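Local coordinates for protein response regulator receiver modulated diguanylate cyclase with PAS/PAC sensor (Desulfovibrio desulfuricans subsp. desulfuricans, PDB 3CG0) that probably receives a phosphoryl signal through its receiver domain, the part present here, to modulate the diguanylate cyclase activity of the whole protein, at residues C[21-34]-C[111-123]. Residues are numbered along the deposited sequence; the frame is centred on the assembly and turned at random. Where two conformers were deposited one is given.
Sequences AAATLRIQLESLGY and KPVAADTLHRSIE
L118 is the knob of this helix pair: its side chain fills the hole between L25, Q28, L29 and L32, with CD2 doing most of the touching, 3.9 Å from L29 CD2. The contact is a worked example of how the first helix of a receiver domain packs against its last. The axes of 21-32 and 115-123 cross at -68°, and further apolar contacts lie beside the knob. I122 CD1 is 3.7 Å from L29 CD2, and L32 packs its CD2 on H119 CB at 3.8 Å.

Polar contacts flank this apolar patch. The extended chain of Q28 sends NE2 to V113 O (2.5 Å, a nearly straight bond at 167°); V113 O lies close to the Q28 amide plane, while NE2 is tilted from the V113 carbonyl plane. The bond ties the first helix to the backbone just before A114, the N-cap position of the last. Farther along, Y34 OH accepts a weak, bent bond from H119 ND1 (2.7 Å). H119 CG stands anti to the backbone N (chi1 172°), bringing the imidazole to the phenol so that the rings meet at their margins, while I122 CD1 lies off centre above one phenol face. G33, with positive phi, is the first residue to leave helical backbone angles, and leads into Y34.

At the start of both segments K111 CE lies 4.1 Å from A21 CB; its NZ makes long, weak ion pairs with E16 and D61, the predicted phosphorylation site. D116 pairs with R120 of a neighbouring subunit, and R120 with D116 of that subunit. Within the CheY-like fold, L25 and L29 cover strand 11-15 of the five-stranded parallel sheet, and L118 meets L109 of edge strand 107-110.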
loop_
_atom_site.group_PDB
_atom_site.type_symbol
_atom_site.label_atom_id
_atom_site.label_comp_id
_atom_site.label_asym_id
_atom_site.label_seq_id
_atom_site.Cartn_x
_atom_site.Cartn_y
_atom_site.Cartn_z
ATOM N N ALA C 21 33.545 18.935 16.065
ATOM C CA ALA C 21 32.640 18.455 15.019
ATOM C C ALA C 21 31.456 17.720 15.630
ATOM O O ALA C 21 30.319 17.924 15.206
ATOM C CB ALA C 21 33.385 17.554 14.050
ATOM N N ALA C 22 31.730 16.890 16.640
ATOM C CA ALA C 22 30.698 16.215 17.426
ATOM C C ALA C 22 29.719 17.188 18.054
ATOM O O ALA C 22 28.508 16.985 17.997
ATOM C CB ALA C 22 31.335 15.362 18.514
ATOM N N ALA C 23 30.265 18.240 18.660
ATOM C CA ALA C 23 29.484 19.284 19.296
ATOM C C ALA C 23 28.639 20.021 18.281
ATOM O O ALA C 23 27.445 20.210 18.504
ATOM C CB ALA C 23 30.400 20.255 20.037
ATOM N N THR C 24 29.258 20.412 17.166
ATOM C CA THR C 24 28.561 21.066 16.044
ATOM C C THR C 24 27.422 20.197 15.500
ATOM O O THR C 24 26.306 20.687 15.275
ATOM C CB THR C 24 29.543 21.411 14.896
ATOM O OG1 THR C 24 30.740 21.981 15.438
ATOM C CG2 THR C 24 28.916 22.388 13.903
ATOM N N LEU C 25 27.703 18.906 15.306
ATOM C CA LEU C 25 26.679 17.920 14.972
ATOM C C LEU C 25 25.564 17.844 16.003
ATOM O O LEU C 25 24.399 17.815 15.641
ATOM C CB LEU C 25 27.285 16.526 14.842
ATOM C CG LEU C 25 27.449 15.909 13.469
ATOM C CD1 LEU C 25 27.914 14.491 13.674
ATOM C CD2 LEU C 25 26.125 15.954 12.718
ATOM N N ARG C 26 25.925 17.782 17.283
ATOM C CA ARG C 26 24.940 17.717 18.366
ATOM C C ARG C 26 24.027 18.949 18.357
ATOM O O ARG C 26 22.817 18.826 18.543
ATOM C CB ARG C 26 25.642 17.574 19.716
ATOM C CG ARG C 26 24.816 16.872 20.773
ATOM C CD ARG C 26 25.610 16.640 22.054
ATOM N NE ARG C 26 24.928 15.665 22.909
ATOM C CZ ARG C 26 25.540 14.846 23.760
ATOM N NH1 ARG C 26 26.863 14.878 23.896
ATOM N NH2 ARG C 26 24.823 13.992 24.475
ATOM N N ILE C 27 24.619 20.127 18.129
ATOM C CA ILE C 27 23.881 21.407 18.034
ATOM C C ILE C 27 22.859 21.359 16.900
ATOM O O ILE C 27 21.681 21.625 17.122
ATOM C CB ILE C 27 24.827 22.632 17.833
ATOM C CG1 ILE C 27 25.632 22.930 19.096
ATOM C CG2 ILE C 27 24.050 23.901 17.444
ATOM C CD1 ILE C 27 26.771 23.900 18.857
ATOM N N GLN C 28 23.315 20.979 15.703
ATOM C CA GLN C 28 22.441 20.794 14.535
ATOM C C GLN C 28 21.311 19.800 14.756
ATOM O O GLN C 28 20.193 20.066 14.354
ATOM C CB GLN C 28 23.237 20.377 13.303
ATOM C CG GLN C 28 24.017 21.498 12.655
ATOM C CD GLN C 28 24.784 21.031 11.437
ATOM O OE1 GLN C 28 25.760 20.289 11.546
ATOM N NE2 GLN C 28 24.351 21.474 10.267
ATOM N N LEU C 29 21.601 18.673 15.404
ATOM C CA LEU C 29 20.597 17.640 15.631
ATOM C C LEU C 29 19.564 18.050 16.657
ATOM O O LEU C 29 18.380 17.774 16.486
ATOM C CB LEU C 29 21.234 16.319 16.055
ATOM C CG LEU C 29 22.017 15.561 14.984
ATOM C CD1 LEU C 29 22.833 14.498 15.649
ATOM C CD2 LEU C 29 21.081 14.957 13.995
ATOM N N GLU C 30 20.022 18.705 17.717
ATOM C CA GLU C 30 19.139 19.203 18.766
ATOM C C GLU C 30 18.198 20.299 18.244
ATOM O O GLU C 30 17.038 20.353 18.646
ATOM C CB GLU C 30 19.961 19.735 19.932
ATOM C CG GLU C 30 19.364 19.462 21.288
ATOM C CD GLU C 30 19.938 18.215 21.926
ATOM O OE1 GLU C 30 19.654 17.098 21.436
ATOM O OE2 GLU C 30 20.671 18.359 22.926
ATOM N N SER C 31 18.702 21.140 17.336
ATOM C CA SER C 31 17.921 22.207 16.699
ATOM C C SER C 31 16.840 21.669 15.758
ATOM O O SER C 31 15.842 22.344 15.479
ATOM C CB SER C 31 18.851 23.145 15.922
ATOM O OG SER C 31 19.950 23.549 16.719
ATOM N N LEU C 32 17.059 20.459 15.247
ATOM C CA LEU C 32 16.106 19.814 14.355
ATOM C C LEU C 32 15.009 19.107 15.154
ATOM O O LEU C 32 13.904 18.886 14.649
ATOM C CB LEU C 32 16.821 18.848 13.397
ATOM C CG LEU C 32 17.649 19.503 12.275
ATOM C CD1 LEU C 32 18.605 18.515 11.628
ATOM C CD2 LEU C 32 16.758 20.152 11.206
ATOM N N GLY C 33 15.320 18.767 16.401
ATOM C CA GLY C 33 14.354 18.142 17.296
ATOM C C GLY C 33 14.761 16.761 17.786
ATOM O O GLY C 33 14.209 16.267 18.777
ATOM N N TYR C 34 15.728 16.151 17.097
ATOM C CA TYR C 34 16.188 14.795 17.398
ATOM C C TYR C 34 16.774 14.673 18.794
ATOM O O TYR C 34 17.400 15.596 19.301
ATOM C CB TYR C 34 17.244 14.336 16.383
ATOM C CG TYR C 34 16.772 14.299 14.951
ATOM C CD1 TYR C 34 15.881 13.320 14.512
ATOM C CD2 TYR C 34 17.237 15.231 14.025
ATOM C CE1 TYR C 34 15.441 13.289 13.192
ATOM C CE2 TYR C 34 16.814 15.203 12.707
ATOM C CZ TYR C 34 15.920 14.229 12.297
ATOM O OH TYR C 34 15.503 14.208 10.993
ATOM N N LYS C 111 31.371 16.970 5.893
ATOM C CA LYS C 111 31.434 18.063 6.865
ATOM C C LYS C 111 32.097 19.309 6.254
ATOM O O LYS C 111 33.051 19.175 5.478
ATOM C CB LYS C 111 32.107 17.616 8.178
ATOM C CG LYS C 111 33.521 17.052 8.050
ATOM C CD LYS C 111 33.667 15.743 8.826
ATOM C CE LYS C 111 33.842 15.944 10.320
ATOM N NZ LYS C 111 35.251 15.722 10.716
ATOM N N PRO C 112 31.586 20.524 6.573
ATOM C CA PRO C 112 30.449 20.870 7.446
ATOM C C PRO C 112 29.100 20.463 6.858
ATOM O O PRO C 112 28.785 20.793 5.709
ATOM C CB PRO C 112 30.540 22.401 7.566
ATOM C CG PRO C 112 31.902 22.763 7.051
ATOM C CD PRO C 112 32.209 21.735 6.014
ATOM N N VAL C 113 28.336 19.729 7.662
ATOM C CA VAL C 113 27.067 19.154 7.251
ATOM C C VAL C 113 25.994 20.236 7.285
ATOM O O VAL C 113 25.840 20.924 8.295
ATOM C CB VAL C 113 26.671 17.967 8.182
ATOM C CG1 VAL C 113 25.327 17.367 7.784
ATOM C CG2 VAL C 113 27.763 16.892 8.191
ATOM N N ALA C 114 25.277 20.398 6.174
ATOM C CA ALA C 114 24.084 21.238 6.152
ATOM C C ALA C 114 22.967 20.548 6.927
ATOM O O ALA C 114 22.735 19.348 6.758
ATOM C CB ALA C 114 23.655 21.519 4.717
ATOM N N ALA C 115 22.288 21.305 7.780
ATOM C CA ALA C 115 21.220 20.766 8.622
ATOM C C ALA C 115 20.043 20.182 7.839
ATOM O O ALA C 115 19.490 19.161 8.234
ATOM C CB ALA C 115 20.725 21.822 9.597
ATOM N N ASP C 116 19.663 20.832 6.741
ATOM C CA ASP C 116 18.497 20.405 5.969
ATOM C C ASP C 116 18.739 19.080 5.237
ATOM O O ASP C 116 17.822 18.274 5.101
ATOM C CB ASP C 116 18.000 21.519 5.026
ATOM C CG ASP C 116 18.696 21.517 3.676
ATOM O OD1 ASP C 116 18.042 21.169 2.665
ATOM O OD2 ASP C 116 19.898 21.855 3.625
ATOM N N THR C 117 19.982 18.853 4.810
ATOM C CA THR C 117 20.394 17.575 4.233
ATOM C C THR C 117 20.438 16.507 5.321
ATOM O O THR C 117 19.992 15.382 5.117
ATOM C CB THR C 117 21.782 17.661 3.571
ATOM O OG1 THR C 117 21.934 18.935 2.938
ATOM C CG2 THR C 117 21.949 16.554 2.535
ATOM N N LEU C 118 20.978 16.884 6.474
ATOM C CA LEU C 118 21.039 16.031 7.650
ATOM C C LEU C 118 19.649 15.529 8.040
ATOM O O LEU C 118 19.459 14.337 8.272
ATOM C CB LEU C 118 21.669 16.817 8.806
ATOM C CG LEU C 118 21.830 16.162 10.168
ATOM C CD1 LEU C 118 22.648 14.910 9.999
ATOM C CD2 LEU C 118 22.482 17.142 11.142
ATOM N N HIS C 119 18.681 16.440 8.075
ATOM C CA HIS C 119 17.319 16.107 8.466
ATOM C C HIS C 119 16.622 15.142 7.505
ATOM O O HIS C 119 15.977 14.190 7.941
ATOM C CB HIS C 119 16.485 17.375 8.616
ATOM C CG HIS C 119 15.033 17.104 8.837
ATOM N ND1 HIS C 119 14.558 16.476 9.968
ATOM C CD2 HIS C 119 13.951 17.349 8.060
ATOM C CE1 HIS C 119 13.246 16.355 9.887
ATOM N NE2 HIS C 119 12.852 16.877 8.738
ATOM N N ARG C 120 16.758 15.394 6.205
ATOM C CA ARG C 120 16.142 14.556 5.174
ATOM C C ARG C 120 16.796 13.177 5.053
ATOM O O ARG C 120 16.105 12.186 4.813
ATOM C CB ARG C 120 16.126 15.268 3.806
ATOM C CG ARG C 120 15.243 16.526 3.731
ATOM C CD ARG C 120 13.911 16.339 4.460
ATOM N NE ARG C 120 12.914 17.364 4.141
ATOM C CZ ARG C 120 11.719 17.450 4.726
ATOM N NH1 ARG C 120 10.870 18.410 4.373
ATOM N NH2 ARG C 120 11.366 16.580 5.665
ATOM N N SER C 121 18.118 13.121 5.217
ATOM C CA SER C 121 18.858 11.858 5.207
ATOM C C SER C 121 18.402 10.923 6.301
ATOM O O SER C 121 18.164 9.749 6.044
ATOM C CB SER C 121 20.342 12.120 5.377
ATOM O OG SER C 121 20.747 13.090 4.452
ATOM N N ILE C 122 18.262 11.463 7.510
ATOM C CA ILE C 122 17.805 10.704 8.682
ATOM C C ILE C 122 16.367 10.206 8.519
ATOM O O ILE C 122 16.076 9.037 8.802
ATOM C CB ILE C 122 17.969 11.547 9.981
ATOM C CG1 ILE C 122 19.458 11.768 10.278
ATOM C CG2 ILE C 122 17.296 10.889 11.155
ATOM C CD1 ILE C 122 19.738 12.467 11.602
ATOM N N GLU C 123 15.482 11.092 8.053
ATOM C CA GLU C 123 14.093 10.738 7.750
ATOM C C GLU C 123 14.015 9.602 6.739
ATOM O O GLU C 123 13.339 8.598 6.977
ATOM C CB GLU C 123 13.317 11.949 7.222
ATOM C CG GLU C 123 12.721 12.844 8.306
ATOM C CD GLU C 123 11.638 13.802 7.784
ATOM O OE1 GLU C 123 10.845 14.302 8.619
ATOM O OE2 GLU C 123 11.580 14.059 6.554
#